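PDB 2NYX: probable transcriptional regulatory protein, Rv1404 from Mycobacterium tuberculosis, which probably binds DNA as a transcription factor of the MarR family, regulating gene expression through a winged helix-turn-helix domain. Local coordinates for the interface of chains A and B. Numbering follows the deposited sequence. Chains: chain A/B, Probable transcriptional regulatory protein, Rv1404.

The interface of chains A and B. Residues chain A 10-12, 14, 17; chain B 128, 131, 136-137, 139.
With its CG anti to the carbonyl carbon (chi1 -66°) and the chain extended beyond, A:Glu12 reaches across to the start of helix 139-150 of chain B, while B:Arg136, extended from CG to NE, runs back past the A:Glu12 carbonyl towards A:Val14. The contact lies in what is probably the dimer interface of this MarR-type regulator, a family whose terminal helices typically hold two subunits together. The A:Glu12 carboxylate OE1 accepts the backbone N of B:Leu139 at 3.1 Å through its syn lone pair, capping the helix in trans, where the helix end could help stabilise a charged carboxylate. Backbone N of A:Glu12 also donates to B:Arg136 O (3.0 Å), so one residue joins both the loop and the helix of the partner.

The B:Arg136 guanidinium is held within its own chain: NE and NH2 grip B:Met131 O side-on, the bond from NH2 measuring 2.7 Å, with the carbonyl oxygen tilted about 25° out of the guanidinium plane. Its NH1 points to a water lying in plane at the edge, which also meets A:Glu11 OE1 and the A:Glu12 carbonyl O. A second water links A:Glu11 OE2 to B:His137 NE2, the carboxylate standing nearly perpendicular to the imidazole (83°); A:Glu11 CG lies 3.6 Å from ring atom CE1 of B:His137.

In the apolar part of the contact, A:Ile17 on helix 14-39 sets CD1 against both B:Leu139 CD1 and the aliphatic part of B:Arg136, 3.9 Å from B:Arg136 CB. Its other branch, CG2, packs on B:Val128, whose CG1 also touches A:Val14 CG1 (3.6 Å), the two valine side chains running antiparallel alongside each other.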
loop_
_atom_site.group_PDB
_atom_site.type_symbol
_atom_site.label_atom_id
_atom_site.label_comp_id
_atom_site.label_asym_id
_atom_site.label_seq_id
_atom_site.Cartn_x
_atom_site.Cartn_y
_atom_site.Cartn_z
ATOM N N ALA A 10 20.702 -20.226 10.845
ATOM C CA ALA A 10 20.897 -18.776 10.612
ATOM C C ALA A 10 22.424 -18.650 10.462
ATOM O O ALA A 10 23.091 -19.680 10.281
ATOM C CB ALA A 10 20.422 -17.964 11.758
ATOM N N GLU A 11 23.025 -17.455 10.510
ATOM C CA GLU A 11 22.403 -16.141 10.487
ATOM C C GLU A 11 21.847 -15.839 9.117
ATOM O O GLU A 11 22.247 -16.453 8.130
ATOM C CB GLU A 11 23.475 -15.098 10.753
ATOM C CG GLU A 11 23.402 -14.410 12.076
ATOM C CD GLU A 11 24.348 -13.232 12.132
ATOM O OE1 GLU A 11 24.442 -12.497 11.126
ATOM O OE2 GLU A 11 25.005 -13.046 13.180
ATOM N N GLU A 12 20.951 -14.863 9.054
ATOM C CA GLU A 12 20.383 -14.434 7.785
ATOM C C GLU A 12 21.052 -13.151 7.325
ATOM O O GLU A 12 21.151 -12.187 8.082
ATOM C CB GLU A 12 18.867 -14.258 7.897
ATOM C CG GLU A 12 18.119 -15.569 8.151
ATOM C CD GLU A 12 16.691 -15.369 8.645
ATOM O OE1 GLU A 12 16.400 -14.311 9.244
ATOM O OE2 GLU A 12 15.859 -16.283 8.446
ATOM N N VAL A 14 21.593 -9.683 5.175
ATOM C CA VAL A 14 20.791 -8.531 4.800
ATOM C C VAL A 14 19.999 -8.812 3.525
ATOM O O VAL A 14 18.792 -8.593 3.480
ATOM C CB VAL A 14 21.689 -7.296 4.585
ATOM C CG1 VAL A 14 20.854 -6.068 4.185
ATOM C CG2 VAL A 14 22.517 -7.028 5.831
ATOM N N ILE A 17 16.970 -11.161 3.809
ATOM C CA ILE A 17 15.963 -10.498 4.645
ATOM C C ILE A 17 15.244 -9.419 3.839
ATOM O O ILE A 17 14.025 -9.318 3.874
ATOM C CB ILE A 17 16.565 -9.906 5.961
ATOM C CG1 ILE A 17 17.115 -11.024 6.860
ATOM C CG2 ILE A 17 15.520 -9.111 6.739
ATOM C CD1 ILE A 17 18.054 -10.536 7.966
ATOM N N VAL B 128 17.384 -2.720 7.040
ATOM C CA VAL B 128 17.844 -4.055 7.433
ATOM C C VAL B 128 19.291 -4.059 7.960
ATOM O O VAL B 128 19.634 -4.875 8.819
ATOM C CB VAL B 128 17.669 -5.086 6.286
ATOM C CG1 VAL B 128 18.224 -6.441 6.671
ATOM C CG2 VAL B 128 16.204 -5.238 5.936
HETATM N N MSE B 131 19.285 -3.664 11.788
HETATM C CA MSE B 131 18.930 -4.748 12.708
HETATM C C MSE B 131 20.215 -5.436 13.162
HETATM O O MSE B 131 21.029 -5.827 12.318
HETATM C CB MSE B 131 18.010 -5.773 12.042
HETATM C CG MSE B 131 16.999 -5.191 11.066
HETATM SE SE MSE B 131 15.633 -6.500 10.532
HETATM C CE MSE B 131 14.830 -5.559 9.090
ATOM N N ARG B 136 19.063 -11.474 13.579
ATOM C CA ARG B 136 18.795 -11.875 12.197
ATOM C C ARG B 136 18.607 -13.386 12.090
ATOM O O ARG B 136 19.388 -14.079 11.433
ATOM C CB ARG B 136 19.910 -11.386 11.266
ATOM C CG ARG B 136 20.080 -9.880 11.288
ATOM C CD ARG B 136 21.261 -9.440 10.477
ATOM N NE ARG B 136 21.439 -7.993 10.521
ATOM C CZ ARG B 136 22.477 -7.358 9.981
ATOM N NH1 ARG B 136 23.423 -8.044 9.350
ATOM N NH2 ARG B 136 22.569 -6.036 10.063
ATOM N N HIS B 137 17.577 -13.888 12.767
ATOM C CA HIS B 137 17.225 -15.299 12.757
ATOM C C HIS B 137 15.711 -15.433 12.673
ATOM O O HIS B 137 14.985 -14.661 13.295
ATOM C CB HIS B 137 17.705 -16.000 14.027
ATOM C CG HIS B 137 19.139 -15.746 14.376
ATOM N ND1 HIS B 137 20.154 -16.620 14.048
ATOM C CD2 HIS B 137 19.722 -14.738 15.064
ATOM C CE1 HIS B 137 21.304 -16.151 14.499
ATOM N NE2 HIS B 137 21.068 -15.010 15.124
ATOM N N LEU B 139 13.581 -14.772 10.365
ATOM C CA LEU B 139 12.838 -13.719 9.669
ATOM C C LEU B 139 12.285 -14.175 8.319
ATOM O O LEU B 139 11.088 -13.997 8.044
ATOM C CB LEU B 139 13.680 -12.444 9.509
ATOM C CG LEU B 139 14.123 -11.695 10.776
ATOM C CD1 LEU B 139 15.107 -10.589 10.459
ATOM C CD2 LEU B 139 12.935 -11.147 11.565
HETATM O O HOH W 1 23.630 -11.173 8.722
HETATM O O HOH W 2 23.479 -13.777 15.386
#